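Local structure of MutT related protein (3GRN) at the interface of chains A and B. The protein is a MutT-like Nudix-family enzyme that probably hydrolyses nucleoside diphosphates linked to another group. Sequence-based numbering; all coordinates share one arbitrary frame. Chains: chain A/B, MutT related protein.

Contact 1: the interface of chains A and B. Residues chain A 60-61, 63-64, 100-102; chain B 32, 81.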
# COMPACT_ATOMS: atom_id res chain seq x y z
N TRP A 60 2.15 10.96 0.30
CA TRP A 60 2.37 10.97 -1.15
C TRP A 60 1.67 9.81 -1.86
O TRP A 60 0.94 10.03 -2.83
CB TRP A 60 3.83 11.03 -1.60
CG TRP A 60 3.82 11.41 -3.09
CD1 TRP A 60 3.57 12.67 -3.62
CD2 TRP A 60 3.94 10.53 -4.21
NE1 TRP A 60 3.58 12.61 -5.00
CE2 TRP A 60 3.81 11.32 -5.39
CE3 TRP A 60 4.18 9.16 -4.34
CZ2 TRP A 60 3.91 10.77 -6.66
CZ3 TRP A 60 4.26 8.62 -5.62
CH2 TRP A 60 4.13 9.43 -6.76
N GLU A 61 1.82 8.59 -1.33
CA GLU A 61 1.27 7.42 -2.00
C GLU A 61 -0.25 7.39 -1.98
O GLU A 61 -0.86 6.90 -2.91
CB GLU A 61 1.83 6.12 -1.41
CG GLU A 61 3.31 5.99 -1.64
CD GLU A 61 3.85 4.61 -1.28
OE1 GLU A 61 3.07 3.77 -0.77
OE2 GLU A 61 5.06 4.40 -1.53
N THR A 63 -2.37 10.19 -1.63
CA THR A 63 -3.05 11.42 -2.05
C THR A 63 -2.34 12.21 -3.16
O THR A 63 -2.92 13.13 -3.71
CB THR A 63 -3.24 12.42 -0.88
OG1 THR A 63 -1.98 13.01 -0.56
CG2 THR A 63 -3.90 11.78 0.39
N GLY A 64 -1.08 11.90 -3.45
CA GLY A 64 -0.33 12.69 -4.46
C GLY A 64 0.30 13.96 -3.88
O GLY A 64 1.01 14.68 -4.59
N LYS A 100 -5.36 12.98 -5.34
CA LYS A 100 -5.36 11.91 -6.30
C LYS A 100 -5.17 10.60 -5.56
O LYS A 100 -4.10 10.34 -4.99
CB LYS A 100 -4.27 12.14 -7.34
CG LYS A 100 -4.57 13.36 -8.25
CD LYS A 100 -3.59 13.45 -9.42
CE LYS A 100 -4.08 14.45 -10.49
NZ LYS A 100 -4.29 15.84 -9.96
N LEU A 101 -6.20 9.77 -5.59
CA LEU A 101 -6.27 8.55 -4.76
C LEU A 101 -5.64 7.32 -5.36
O LEU A 101 -5.42 7.25 -6.57
CB LEU A 101 -7.74 8.22 -4.43
CG LEU A 101 -8.48 9.30 -3.61
CD1 LEU A 101 -9.89 8.87 -3.37
CD2 LEU A 101 -7.76 9.58 -2.32
N SER A 102 -5.38 6.34 -4.50
CA SER A 102 -4.83 5.05 -4.87
C SER A 102 -5.88 3.96 -4.59
O SER A 102 -6.99 4.26 -4.09
CB SER A 102 -3.59 4.76 -4.04
OG SER A 102 -3.98 4.39 -2.71
N ARG B 32 9.18 5.10 -5.75
CA ARG B 32 8.13 6.10 -5.92
C ARG B 32 6.72 5.55 -5.62
O ARG B 32 5.84 6.29 -5.19
CB ARG B 32 8.22 6.67 -7.34
CG ARG B 32 7.36 7.88 -7.60
CD ARG B 32 7.32 8.18 -9.08
NE ARG B 32 6.58 9.40 -9.39
CZ ARG B 32 7.09 10.63 -9.29
NH1 ARG B 32 8.34 10.82 -8.88
NH2 ARG B 32 6.33 11.68 -9.60
N THR B 81 -1.61 6.60 -7.27
CA THR B 81 -1.92 8.01 -7.31
C THR B 81 -1.70 8.65 -8.69
O THR B 81 -2.53 9.46 -9.09
CB THR B 81 -1.21 8.79 -6.16
OG1 THR B 81 -1.62 10.16 -6.23
CG2 THR B 81 0.30 8.70 -6.30
O HOH W 1 -0.06 5.36 -5.08

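Contact 2: the interface of chains A and B. Residues chain A 46, 49, 57, 61; chain B 29, 31, 35-36.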
# COMPACT_ATOMS: atom_id res chain seq x y z
N ASN A 46 7.48 1.76 8.18
CA ASN A 46 8.22 0.61 7.64
C ASN A 46 9.39 0.25 8.53
O ASN A 46 9.83 1.09 9.33
CB ASN A 46 8.74 0.88 6.21
CG ASN A 46 7.68 0.72 5.15
OD1 ASN A 46 6.65 0.05 5.33
ND2 ASN A 46 7.91 1.36 4.01
N GLU A 49 12.52 2.87 9.17
CA GLU A 49 12.10 4.18 8.69
C GLU A 49 11.86 5.17 9.85
O GLU A 49 11.30 4.78 10.87
CB GLU A 49 10.80 3.99 7.91
CG GLU A 49 10.21 5.24 7.32
CD GLU A 49 9.01 4.94 6.48
OE1 GLU A 49 9.01 5.35 5.30
OE2 GLU A 49 8.06 4.30 7.00
N ARG A 57 5.89 9.71 3.06
CA ARG A 57 5.75 8.58 2.13
C ARG A 57 4.29 8.16 2.02
O ARG A 57 3.77 8.03 0.92
CB ARG A 57 6.59 7.39 2.61
CG ARG A 57 6.42 6.14 1.76
CD ARG A 57 7.14 4.92 2.36
NE ARG A 57 6.81 4.65 3.76
CZ ARG A 57 5.75 3.99 4.21
NH1 ARG A 57 4.81 3.52 3.39
NH2 ARG A 57 5.62 3.82 5.53
N GLU A 61 1.82 8.59 -1.33
CA GLU A 61 1.27 7.42 -2.00
C GLU A 61 -0.25 7.39 -1.98
O GLU A 61 -0.86 6.90 -2.91
CB GLU A 61 1.83 6.12 -1.41
CG GLU A 61 3.31 5.99 -1.64
CD GLU A 61 3.85 4.61 -1.28
OE1 GLU A 61 3.07 3.77 -0.77
OE2 GLU A 61 5.06 4.40 -1.53
N GLU B 29 12.77 1.30 0.00
CA GLU B 29 12.14 2.49 0.60
C GLU B 29 12.19 3.69 -0.32
O GLU B 29 11.37 4.60 -0.21
CB GLU B 29 12.81 2.82 1.93
CG GLU B 29 12.75 1.70 2.95
CD GLU B 29 11.35 1.44 3.47
OE1 GLU B 29 10.51 2.40 3.50
OE2 GLU B 29 11.10 0.28 3.86
N SER B 31 11.58 3.71 -3.50
CA SER B 31 10.63 3.55 -4.60
C SER B 31 9.54 4.63 -4.56
O SER B 31 9.04 5.00 -3.49
CB SER B 31 9.96 2.17 -4.54
OG SER B 31 10.93 1.14 -4.43
N ALA B 35 6.48 1.92 -1.73
CA ALA B 35 7.79 1.79 -1.12
C ALA B 35 7.72 0.89 0.13
O ALA B 35 6.79 0.98 0.92
CB ALA B 35 8.35 3.17 -0.77
N GLY B 36 8.64 -0.05 0.24
CA GLY B 36 8.66 -0.90 1.41
C GLY B 36 7.70 -2.07 1.46
O GLY B 36 7.77 -2.88 2.39
O HOH W 2 4.28 2.17 0.81
O HOH W 3 6.87 6.29 -2.19

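Contact 1: the interface of chains A and B
The C-terminal end of helix 51-63 in chain A, with the loop that carries A:Lys100 to A:Ser102, receives two loops of chain B: the turn between strands 72-79 and 84-94, with B:Thr81 at its tip, and the loop before strand 38-39, with B:Arg32. B:Thr81 is set into a groove between helix end and loop. Its hydroxyl OG1 gives a hydrogen bond of 2.8 Å to the backbone O of A:Lys100. The donor stands above the carbonyl plane, with a C=O...OG1 angle of 126°, away from the lone-pair directions. Because OG1 lies anti to the backbone N (chi1 -177°), the hydroxyl points at the A:Lys100 carbonyl while the methyl CG2 turns toward the tryptophan. Threonine suits this place because one beta-carbon carries both a polar arm and an apolar one. The backbone of the same residue is tied in as well: a water lies 3.0 Å from B:Thr81 N and 2.8 Å from A:Glu61 O, bridging to a carbonyl near the helix end. A:Trp60 divides the methyl from the arginine. Its CG is anti to the backbone N (chi1 -165°), and the six-membered end of the indole reaches into the interface. B:Thr81 CG2 lies over one face, 3.9 Å from A:Trp60 CH2 near the rim. On the opposite side, near the rim, the model places the stem of B:Arg32, its CG 3.7 Å from A:Trp60 CH2, but this residue is poorly ordered and the packing is doubtful. With an alanine in place of A:Trp60, the B:Thr81 methyl would probably lose the indole face it lies against, leaving a gap beside it. On the far side of the groove, A:Lys100 CB lies 3.5 Å from B:Thr81 OG1, packing its methylene beside the bonded hydroxyl.

Contact 2: the interface of chains A and B
A:Asn46 and B:Glu29 meet side chain to side chain, running antiparallel alongside each other with amide and carboxylate planes turned 68° apart. The amide ND2 donates a fairly straight hydrogen bond of 2.8 Å to B:Glu29 OE1, which lies close to the amide plane and accepts through its syn lone pair. Bending at chi2 (-69°) brings the glutamate carboxylate round to the asparagine. Further along, the backbone N of B:Ala35 donates to A:Glu61 OE2 at 2.9 Å, again on the syn side. A:Glu61 is one of the Nudix-box glutamates that bind the catalytic metal in this family; here B:Ala35 N and waters engage its carboxylate, with no metal among the partners. A small side chain probably suits position B:Ala35, since CB sits close beside the carboxylate and packs 3.8 Å from A:Arg57 CD. Waters flank the bond: one links A:Glu61 OE2 to B:Ser31 O, another links OE1 to B:Ala35 O.

The guanidinium of A:Arg57, whose CD already touches B:Ala35, forms the second shell. It grips A:Glu49 side-on, NE to OE1 at 2.8 Å and NH2 to OE2 at 2.9 Å; both oxygens lie close to the guanidinium plane and accept through their syn lone pairs. This salt bridge joins the conserved glutamate and arginine of the Nudix box and fixes both groups' rotation; a bend at chi3 (52°) turns the guanidinium toward its mate. A:Glu49 OE2 also accepts from the backbone N of A:Asn46, holding the asparagine's loop in place. The nearby arginine would probably ease the approach of the A:Glu49 and B:Glu29 carboxylates. Over the centre of the guanidinium face, 3.4 Å above its plane, lies A:Asn46 ND2.

Contact 1 and contact 2 lie side by side along one face of chain A, their C-alpha centres about 12 Å apart. Helix 51-63 runs through both, and A:Glu61 belongs to each: its backbone carbonyl serves contact 1 and its carboxylate contact 2. On chain B the loop before strand 38-39 also supplies residues to both. The helix and the loop ahead of it belong to the Nudix box, so this pairing may restrict access to chain A's catalytic region. The interface is not an exact two-fold, and the structure alone does not show whether this dimer exists outside the crystal.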